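PDB 1ZPU: iron transport multicopper oxidase FET3, which oxidises iron(II) to iron(III) with copper and molecular oxygen for high-affinity iron uptake in yeast, and also has cuprous oxidase activity. Local coordinates for residues Gly100-His105 with Ala233-Val238; Lys117-Ile122 with Arg191-Gly196; Glu214-Thr219 with Arg436-Val441. All blocks are in the same frame, centred on the assembly; numbering follows the deposited sequence.

Contact 1 of 3, residues Gly100-His105 with Ala233-Val238; sequences GTYWYH and AQRYTV. With CU1 (copper (I) ion), chain B.
Beside the type 3 copper site of this multicopper oxidase, where the first and second cupredoxin domains meet, Thr101 and Trp103 of strand 100-105 face Ala233, Arg235 and Thr237. Arg235 does most of the joining. Bends at chi2 (82°) and chi3 (78°) fold its chain back, and Arg235 NE donates to Thr101 O at 3.0 Å in a nearly straight bond (165°). That oxygen lies in the guanidinium plane, although NE stands tilted from the carbonyl plane. NH2 adds a weak second bond to the same oxygen and forms a salt bridge with Asp437 of the third domain. Arg235 NH1 turns back within its own segment to Ala233 O, at 3.1 Å. Ala233 O also receives a weak bond from Trp103 NE1, 3.3 Å away, so one backbone oxygen serves both the indole and the arginine. Ala233 CB sits in the indole plane at its edge, 3.7 Å from Trp103 CZ2. Farther along, Thr101 OG1 and Thr237 OG1 share a hydrogen bond of 3.1 Å. The indole stacks on His62, and His105 CD2 lies over one of its faces; His105 NE2 binds the copper at 2.1 Å, alongside His62 and His464.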
loop_
_atom_site.group_PDB
_atom_site.type_symbol
_atom_site.label_atom_id
_atom_site.label_comp_id
_atom_site.label_asym_id
_atom_site.label_seq_id
_atom_site.Cartn_x
_atom_site.Cartn_y
_atom_site.Cartn_z
ATOM N N GLY A 100 -11.466 5.281 10.167
ATOM C CA GLY A 100 -11.930 5.027 8.815
ATOM C C GLY A 100 -11.511 3.699 8.243
ATOM O O GLY A 100 -11.446 2.694 8.958
ATOM N N THR A 101 -11.229 3.698 6.942
ATOM C CA THR A 101 -11.015 2.454 6.210
ATOM C C THR A 101 -9.542 2.135 5.998
ATOM O O THR A 101 -8.816 2.904 5.366
ATOM C CB THR A 101 -11.780 2.463 4.865
ATOM O OG1 THR A 101 -13.120 2.945 5.092
ATOM C CG2 THR A 101 -11.824 1.052 4.263
ATOM N N TYR A 102 -9.106 1.003 6.550
ATOM C CA TYR A 102 -7.727 0.551 6.363
ATOM C C TYR A 102 -7.713 -0.915 5.982
ATOM O O TYR A 102 -8.756 -1.540 5.861
ATOM C CB TYR A 102 -6.886 0.811 7.626
ATOM C CG TYR A 102 -6.929 2.252 8.052
ATOM C CD1 TYR A 102 -8.015 2.752 8.761
ATOM C CD2 TYR A 102 -5.911 3.120 7.713
ATOM C CE1 TYR A 102 -8.082 4.059 9.125
ATOM C CE2 TYR A 102 -5.963 4.444 8.077
ATOM C CZ TYR A 102 -7.057 4.909 8.778
ATOM O OH TYR A 102 -7.126 6.228 9.146
ATOM N N TRP A 103 -6.524 -1.455 5.771
ATOM C CA TRP A 103 -6.359 -2.881 5.562
ATOM C C TRP A 103 -5.017 -3.376 6.084
ATOM O O TRP A 103 -4.109 -2.594 6.395
ATOM C CB TRP A 103 -6.539 -3.266 4.090
ATOM C CG TRP A 103 -5.560 -2.655 3.106
ATOM C CD1 TRP A 103 -5.358 -1.333 2.880
ATOM C CD2 TRP A 103 -4.716 -3.352 2.176
ATOM N NE1 TRP A 103 -4.418 -1.156 1.904
ATOM C CE2 TRP A 103 -4.007 -2.378 1.449
ATOM C CE3 TRP A 103 -4.484 -4.700 1.897
ATOM C CZ2 TRP A 103 -3.078 -2.704 0.463
ATOM C CZ3 TRP A 103 -3.563 -5.029 0.912
ATOM C CH2 TRP A 103 -2.871 -4.036 0.206
ATOM N N TYR A 104 -4.907 -4.691 6.197
ATOM C CA TYR A 104 -3.675 -5.298 6.610
ATOM C C TYR A 104 -3.226 -6.294 5.556
ATOM O O TYR A 104 -4.045 -6.958 4.925
ATOM C CB TYR A 104 -3.872 -5.976 7.958
ATOM C CG TYR A 104 -4.733 -7.212 7.939
ATOM C CD1 TYR A 104 -4.167 -8.466 7.742
ATOM C CD2 TYR A 104 -6.109 -7.134 8.157
ATOM C CE1 TYR A 104 -4.946 -9.606 7.745
ATOM C CE2 TYR A 104 -6.905 -8.279 8.159
ATOM C CZ TYR A 104 -6.314 -9.514 7.954
ATOM O OH TYR A 104 -7.076 -10.665 7.966
ATOM N N HIS A 105 -1.921 -6.388 5.354
ATOM C CA HIS A 105 -1.360 -7.347 4.415
ATOM C C HIS A 105 0.009 -7.798 4.877
ATOM O O HIS A 105 0.673 -7.091 5.636
ATOM C CB HIS A 105 -1.261 -6.748 3.002
ATOM C CG HIS A 105 -0.457 -5.483 2.916
ATOM N ND1 HIS A 105 0.918 -5.476 2.800
ATOM C CD2 HIS A 105 -0.839 -4.182 2.901
ATOM C CE1 HIS A 105 1.346 -4.226 2.735
ATOM N NE2 HIS A 105 0.300 -3.422 2.792
ATOM N N ALA A 233 -3.801 -0.475 -2.896
ATOM C CA ALA A 233 -3.543 0.050 -1.561
ATOM C C ALA A 233 -4.401 1.246 -1.187
ATOM O O ALA A 233 -4.512 1.576 -0.021
ATOM C CB ALA A 233 -2.057 0.381 -1.379
ATOM N N GLN A 234 -5.001 1.918 -2.161
ATOM C CA GLN A 234 -5.856 3.038 -1.782
ATOM C C GLN A 234 -7.303 2.662 -1.507
ATOM O O GLN A 234 -7.769 1.615 -1.951
ATOM C CB GLN A 234 -5.700 4.293 -2.666
ATOM C CG GLN A 234 -5.770 4.179 -4.170
ATOM C CD GLN A 234 -5.241 5.465 -4.870
ATOM O OE1 GLN A 234 -4.330 6.151 -4.363
ATOM N NE2 GLN A 234 -5.824 5.793 -6.037
ATOM N N ARG A 235 -7.983 3.496 -0.723
ATOM C CA ARG A 235 -9.360 3.265 -0.331
ATOM C C ARG A 235 -10.180 4.481 -0.704
ATOM O O ARG A 235 -9.805 5.604 -0.367
ATOM C CB ARG A 235 -9.447 3.052 1.182
ATOM C CG ARG A 235 -8.809 1.785 1.675
ATOM C CD ARG A 235 -7.298 1.918 1.856
ATOM N NE ARG A 235 -6.961 2.634 3.080
ATOM C CZ ARG A 235 -5.875 3.380 3.258
ATOM N NH1 ARG A 235 -4.994 3.533 2.283
ATOM N NH2 ARG A 235 -5.681 4.000 4.415
ATOM N N TYR A 236 -11.279 4.273 -1.422
ATOM C CA TYR A 236 -12.297 5.311 -1.553
ATOM C C TYR A 236 -13.510 4.792 -0.839
ATOM O O TYR A 236 -13.968 3.698 -1.125
ATOM C CB TYR A 236 -12.651 5.639 -3.014
ATOM C CG TYR A 236 -11.594 6.387 -3.795
ATOM C CD1 TYR A 236 -11.790 7.704 -4.218
ATOM C CD2 TYR A 236 -10.388 5.766 -4.122
ATOM C CE1 TYR A 236 -10.781 8.383 -4.941
ATOM C CE2 TYR A 236 -9.394 6.415 -4.833
ATOM C CZ TYR A 236 -9.584 7.712 -5.239
ATOM O OH TYR A 236 -8.553 8.286 -5.936
ATOM N N THR A 237 -14.007 5.563 0.117
ATOM C CA THR A 237 -15.302 5.294 0.732
ATOM C C THR A 237 -16.343 6.226 0.113
ATOM O O THR A 237 -16.127 7.434 -0.034
ATOM C CB THR A 237 -15.273 5.469 2.256
ATOM O OG1 THR A 237 -14.237 4.653 2.816
ATOM C CG2 THR A 237 -16.610 5.073 2.858
ATOM N N VAL A 238 -17.484 5.644 -0.225
ATOM C CA VAL A 238 -18.417 6.246 -1.150
ATOM C C VAL A 238 -19.845 6.010 -0.655
ATOM O O VAL A 238 -20.187 4.907 -0.190
ATOM C CB VAL A 238 -18.162 5.620 -2.557
ATOM C CG1 VAL A 238 -19.431 5.287 -3.288
ATOM C CG2 VAL A 238 -17.235 6.502 -3.387
HETATM CU CU CU1 B . 0.018 -1.447 2.254
#

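Contact 2 of 3, residues Lys117-Ile122 with Arg191-Gly196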
loop_
_atom_site.group_PDB
_atom_site.type_symbol
_atom_site.label_atom_id
_atom_site.label_comp_id
_atom_site.label_asym_id
_atom_site.label_seq_id
_atom_site.Cartn_x
_atom_site.Cartn_y
_atom_site.Cartn_z
ATOM N N LYS A 117 -4.266 -11.042 3.291
ATOM C CA LYS A 117 -4.706 -9.654 3.283
ATOM C C LYS A 117 -6.183 -9.596 3.687
ATOM O O LYS A 117 -6.935 -10.542 3.465
ATOM C CB LYS A 117 -4.503 -9.030 1.903
ATOM C CG LYS A 117 -5.274 -9.746 0.790
ATOM C CD LYS A 117 -4.665 -9.507 -0.592
ATOM C CE LYS A 117 -5.703 -9.626 -1.720
ATOM N NZ LYS A 117 -5.032 -9.804 -3.051
ATOM N N GLY A 118 -6.582 -8.477 4.285
ATOM C CA GLY A 118 -7.891 -8.324 4.891
ATOM C C GLY A 118 -8.125 -6.873 5.253
ATOM O O GLY A 118 -7.183 -6.084 5.304
ATOM N N LEU A 119 -9.380 -6.521 5.507
ATOM C CA LEU A 119 -9.745 -5.155 5.838
ATOM C C LEU A 119 -9.634 -4.838 7.326
ATOM O O LEU A 119 -9.832 -5.693 8.180
ATOM C CB LEU A 119 -11.159 -4.858 5.344
ATOM C CG LEU A 119 -11.444 -4.965 3.844
ATOM C CD1 LEU A 119 -12.801 -4.408 3.549
ATOM C CD2 LEU A 119 -10.425 -4.231 3.013
ATOM N N PHE A 120 -9.330 -3.583 7.620
ATOM C CA PHE A 120 -9.207 -3.099 8.985
ATOM C C PHE A 120 -10.017 -1.814 9.081
ATOM O O PHE A 120 -9.596 -0.776 8.559
ATOM C CB PHE A 120 -7.736 -2.827 9.296
ATOM C CG PHE A 120 -7.440 -2.659 10.759
ATOM C CD1 PHE A 120 -7.905 -1.544 11.460
ATOM C CD2 PHE A 120 -6.660 -3.608 11.432
ATOM C CE1 PHE A 120 -7.626 -1.397 12.817
ATOM C CE2 PHE A 120 -6.372 -3.470 12.793
ATOM C CZ PHE A 120 -6.848 -2.365 13.489
ATOM N N ILE A 121 -11.176 -1.889 9.731
ATOM C CA ILE A 121 -12.074 -0.744 9.828
ATOM C C ILE A 121 -12.094 -0.172 11.223
ATOM O O ILE A 121 -12.305 -0.907 12.205
ATOM C CB ILE A 121 -13.525 -1.100 9.377
ATOM C CG1 ILE A 121 -13.676 -0.877 7.887
ATOM C CG2 ILE A 121 -14.548 -0.227 10.054
ATOM C CD1 ILE A 121 -13.260 -2.046 7.070
ATOM N N ILE A 122 -11.883 1.139 11.312
ATOM C CA ILE A 122 -12.024 1.848 12.583
ATOM C C ILE A 122 -13.202 2.812 12.507
ATOM O O ILE A 122 -13.223 3.701 11.650
ATOM C CB ILE A 122 -10.735 2.617 12.955
ATOM C CG1 ILE A 122 -9.522 1.690 12.903
ATOM C CG2 ILE A 122 -10.871 3.245 14.334
ATOM C CD1 ILE A 122 -8.212 2.419 12.803
ATOM N N ARG A 191 -17.384 0.950 1.128
ATOM C CA ARG A 191 -15.927 1.072 1.224
ATOM C C ARG A 191 -15.268 0.314 0.094
ATOM O O ARG A 191 -15.256 -0.914 0.086
ATOM C CB ARG A 191 -15.407 0.513 2.548
ATOM C CG ARG A 191 -16.052 1.055 3.792
ATOM C CD ARG A 191 -15.759 0.127 4.941
ATOM N NE ARG A 191 -16.778 0.216 5.974
ATOM C CZ ARG A 191 -16.728 1.091 6.972
ATOM N NH1 ARG A 191 -15.688 1.930 7.078
ATOM N NH2 ARG A 191 -17.709 1.126 7.871
ATOM N N ILE A 192 -14.707 1.039 -0.859
ATOM C CA ILE A 192 -14.052 0.389 -1.987
ATOM C C ILE A 192 -12.558 0.378 -1.738
ATOM O O ILE A 192 -11.950 1.439 -1.641
ATOM C CB ILE A 192 -14.386 1.075 -3.339
ATOM C CG1 ILE A 192 -15.878 1.322 -3.438
ATOM C CG2 ILE A 192 -14.020 0.192 -4.504
ATOM C CD1 ILE A 192 -16.247 2.504 -4.317
ATOM N N VAL A 193 -11.977 -0.817 -1.616
ATOM C CA VAL A 193 -10.551 -0.952 -1.330
ATOM C C VAL A 193 -9.868 -1.731 -2.431
ATOM O O VAL A 193 -10.306 -2.839 -2.770
ATOM C CB VAL A 193 -10.303 -1.705 -0.000
ATOM C CG1 VAL A 193 -8.824 -1.722 0.331
ATOM C CG2 VAL A 193 -11.096 -1.086 1.155
ATOM N N ASN A 194 -8.798 -1.179 -2.994
ATOM C CA ASN A 194 -7.986 -1.992 -3.894
ATOM C C ASN A 194 -6.857 -2.750 -3.163
ATOM O O ASN A 194 -5.790 -2.193 -2.895
ATOM C CB ASN A 194 -7.466 -1.185 -5.073
ATOM C CG ASN A 194 -6.776 -2.055 -6.070
ATOM O OD1 ASN A 194 -6.444 -3.213 -5.756
ATOM N ND2 ASN A 194 -6.549 -1.539 -7.270
ATOM N N VAL A 195 -7.116 -4.012 -2.825
ATOM C CA VAL A 195 -6.147 -4.836 -2.089
ATOM C C VAL A 195 -5.269 -5.644 -3.048
ATOM O O VAL A 195 -4.749 -6.696 -2.697
ATOM C CB VAL A 195 -6.876 -5.775 -1.131
ATOM C CG1 VAL A 195 -7.534 -4.969 0.012
ATOM C CG2 VAL A 195 -7.922 -6.551 -1.893
ATOM N N GLY A 196 -5.129 -5.158 -4.276
ATOM C CA GLY A 196 -4.355 -5.854 -5.291
ATOM C C GLY A 196 -2.865 -5.637 -5.094
ATOM O O GLY A 196 -2.436 -4.829 -4.257
#
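Strand 117-122 and segment 191-196 run nearly antiparallel, 158° apart, setting Lys117 opposite Val195, Leu119 opposite Val193 and Ile121 opposite Arg191 while their CA separation widens from 7.4 Å at the first pair to 9.6 Å at the last. The two belong to separate sheets in different cupredoxin domains, and side chains make the contact between them. At the close end, Lys117 runs extended beyond CG, which carries its NZ across to the second segment. Lys117 NZ makes a weak hydrogen bond to Val195 O at 3.1 Å and another bond to Ser140 OG, while CE packs on Val195 CG2. An Asx turn shapes this end of the second segment, with Asn194 OD1 accepting from Gly196 N at 2.8 Å. In the middle Leu119 and Val193 meet tip to tip, CD2 to CG2 at 3.7 Å. At the wide end Ile121 CG1 lies over one face of the Arg191 guanidinium, offset toward its rim and 3.5 Å from NH1, while NH2 forms a salt bridge with Glu134. An alanine at Arg191 would probably leave Glu134 without this ionic partner and open a gap beside Ile121 CG1. The contact thus has an apolar middle between two cationic side chains, whose alkyl or flat surfaces pack between the strands while their nitrogens find oxygen partners, so that buried charge is likely to be tolerated here.

Contact 3 of 3, residues Glu214-Thr219 with Arg436-Val441; sequences EIDGIT and RDTLYV
Asp216 and Arg436 form the dense part of this contact, a side-on salt bridge in which each carboxylate oxygen takes one nitrogen. Arg436 NE reaches Asp216 OD1 at 3.0 Å (167°), and Arg436 NH2 reaches Asp216 OD2 at 2.8 Å (169°). Both oxygens lie in the guanidinium plane, yet the donors come from above the carboxylate, because the two planes are turned 62° apart. Asp216 OD1 also accepts from Asp437 N at 3.1 Å through its anti lone pair, with a weak bond from Thr438 N, and OD2 takes Arg235 N. These donors probably offset the nearness of the Asp437 carboxylate, whose OD2 lies 3.2 Å from Asp216 OD1 and is bound by Thr438 OG1 and His62. Ile215 CD1 lies over one face of the Arg436 guanidinium, toward its rim, 3.6 Å above the plane, and NH1 goes on to Asp299. Beyond Asp216 the packing thins: Gly217 and Ile218 are partly exposed. Asp216 and Gly217 are the corner residues of a type I' turn linking strands 210-215 and 218-225. Here the hairpin tip of the second cupredoxin domain docks on the third, next to the type 2 and type 3 copper ligands His395 and His62.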
loop_
_atom_site.group_PDB
_atom_site.type_symbol
_atom_site.label_atom_id
_atom_site.label_comp_id
_atom_site.label_asym_id
_atom_site.label_seq_id
_atom_site.Cartn_x
_atom_site.Cartn_y
_atom_site.Cartn_z
ATOM N N GLU A 214 -14.618 9.701 1.805
ATOM C CA GLU A 214 -13.363 9.415 2.482
ATOM C C GLU A 214 -12.350 8.833 1.499
ATOM O O GLU A 214 -12.697 8.009 0.641
ATOM C CB GLU A 214 -13.599 8.439 3.643
ATOM C CG GLU A 214 -12.368 8.173 4.513
ATOM C CD GLU A 214 -12.199 6.689 4.893
ATOM O OE1 GLU A 214 -12.977 6.214 5.760
ATOM O OE2 GLU A 214 -11.288 6.009 4.335
ATOM N N ILE A 215 -11.099 9.267 1.615
ATOM C CA ILE A 215 -9.989 8.547 0.977
ATOM C C ILE A 215 -8.896 8.238 2.000
ATOM O O ILE A 215 -8.556 9.088 2.825
ATOM C CB ILE A 215 -9.395 9.307 -0.244
ATOM C CG1 ILE A 215 -8.914 10.708 0.148
ATOM C CG2 ILE A 215 -10.393 9.350 -1.391
ATOM C CD1 ILE A 215 -8.012 11.339 -0.862
ATOM N N ASP A 216 -8.367 7.017 1.951
ATOM C CA ASP A 216 -7.268 6.575 2.822
ATOM C C ASP A 216 -7.422 7.030 4.275
ATOM O O ASP A 216 -6.481 7.589 4.855
ATOM C CB ASP A 216 -5.899 7.045 2.281
ATOM C CG ASP A 216 -5.583 6.512 0.873
ATOM O OD1 ASP A 216 -4.457 6.772 0.376
ATOM O OD2 ASP A 216 -6.448 5.846 0.259
ATOM N N GLY A 217 -8.602 6.828 4.858
ATOM C CA GLY A 217 -8.825 7.232 6.259
ATOM C C GLY A 217 -9.115 8.708 6.512
ATOM O O GLY A 217 -9.450 9.089 7.638
ATOM N N ILE A 218 -8.996 9.539 5.475
ATOM C CA ILE A 218 -9.233 10.996 5.573
ATOM C C ILE A 218 -10.639 11.367 5.063
ATOM O O ILE A 218 -10.908 11.284 3.857
ATOM C CB ILE A 218 -8.148 11.782 4.762
ATOM C CG1 ILE A 218 -6.726 11.509 5.299
ATOM C CG2 ILE A 218 -8.463 13.282 4.656
ATOM C CD1 ILE A 218 -6.462 11.878 6.768
ATOM N N THR A 219 -11.535 11.757 5.972
ATOM C CA THR A 219 -12.892 12.182 5.580
ATOM C C THR A 219 -12.849 13.401 4.659
ATOM O O THR A 219 -12.118 14.370 4.899
ATOM C CB THR A 219 -13.821 12.533 6.785
ATOM O OG1 THR A 219 -13.855 11.456 7.722
ATOM C CG2 THR A 219 -15.246 12.808 6.314
ATOM N N ARG A 436 -3.648 11.934 1.885
ATOM C CA ARG A 436 -3.827 10.491 1.845
ATOM C C ARG A 436 -2.502 9.778 2.099
ATOM O O ARG A 436 -1.489 10.440 2.352
ATOM C CB ARG A 436 -4.453 10.052 0.521
ATOM C CG ARG A 436 -3.640 10.307 -0.765
ATOM C CD ARG A 436 -4.463 9.931 -2.008
ATOM N NE ARG A 436 -5.262 8.742 -1.737
ATOM C CZ ARG A 436 -6.281 8.316 -2.469
ATOM N NH1 ARG A 436 -6.660 8.975 -3.549
ATOM N NH2 ARG A 436 -6.922 7.214 -2.115
ATOM N N ASP A 437 -2.503 8.442 2.040
ATOM C CA ASP A 437 -1.283 7.683 2.301
ATOM C C ASP A 437 -0.711 7.014 1.057
ATOM O O ASP A 437 0.396 6.487 1.078
ATOM C CB ASP A 437 -1.463 6.692 3.462
ATOM C CG ASP A 437 -2.495 5.617 3.171
ATOM O OD1 ASP A 437 -3.376 5.432 4.041
ATOM O OD2 ASP A 437 -2.420 4.955 2.097
ATOM N N THR A 438 -1.461 7.051 -0.035
ATOM C CA THR A 438 -1.031 6.377 -1.246
ATOM C C THR A 438 -1.464 7.222 -2.434
ATOM O O THR A 438 -2.619 7.609 -2.537
ATOM C CB THR A 438 -1.607 4.939 -1.301
ATOM O OG1 THR A 438 -1.327 4.268 -0.056
ATOM C CG2 THR A 438 -1.026 4.140 -2.463
ATOM N N LEU A 439 -0.507 7.496 -3.317
ATOM C CA LEU A 439 -0.657 8.459 -4.395
ATOM C C LEU A 439 0.119 7.978 -5.607
ATOM O O LEU A 439 1.236 7.530 -5.467
ATOM C CB LEU A 439 -0.104 9.816 -3.949
ATOM C CG LEU A 439 -0.141 10.991 -4.928
ATOM C CD1 LEU A 439 -1.505 11.696 -4.909
ATOM C CD2 LEU A 439 0.994 11.971 -4.641
ATOM N N TYR A 440 -0.473 8.083 -6.794
ATOM C CA TYR A 440 0.208 7.701 -8.022
ATOM C C TYR A 440 0.886 8.883 -8.734
ATOM O O TYR A 440 0.340 9.986 -8.772
ATOM C CB TYR A 440 -0.748 6.967 -8.985
ATOM C CG TYR A 440 -1.895 7.779 -9.592
ATOM C CD1 TYR A 440 -1.678 8.632 -10.670
ATOM C CD2 TYR A 440 -3.192 7.658 -9.115
ATOM C CE1 TYR A 440 -2.719 9.367 -11.238
ATOM C CE2 TYR A 440 -4.233 8.363 -9.674
ATOM C CZ TYR A 440 -3.996 9.226 -10.737
ATOM O OH TYR A 440 -5.026 9.949 -11.316
ATOM N N VAL A 441 2.081 8.642 -9.277
ATOM C CA VAL A 441 2.641 9.483 -10.333
ATOM C C VAL A 441 2.144 8.984 -11.665
ATOM O O VAL A 441 2.050 7.766 -11.886
ATOM C CB VAL A 441 4.163 9.376 -10.490
ATOM C CG1 VAL A 441 4.827 10.725 -10.289
ATOM C CG2 VAL A 441 4.752 8.256 -9.645
#

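The three contacts tie together the three cupredoxin domains, with the second domain taking part in each. Contacts 1 and 2 lie 4 Å apart, centre to centre, and join the same pair of sheets: strands 100-105 and 117-123 are neighbours in one, strands 187-194 and 235-241 in the other. Contact 3 is centred 9 Å from contact 1 and 13 Å from contact 2; its strand 210-215 flanks strand 235-241. Along the chain, contact 2 falls between the two halves of contact 1, and contact 3 interleaves with contact 1. Arg235, which belongs to contact 1 and reaches contact 3, touches the first and third domains from the second, beside the copper cluster.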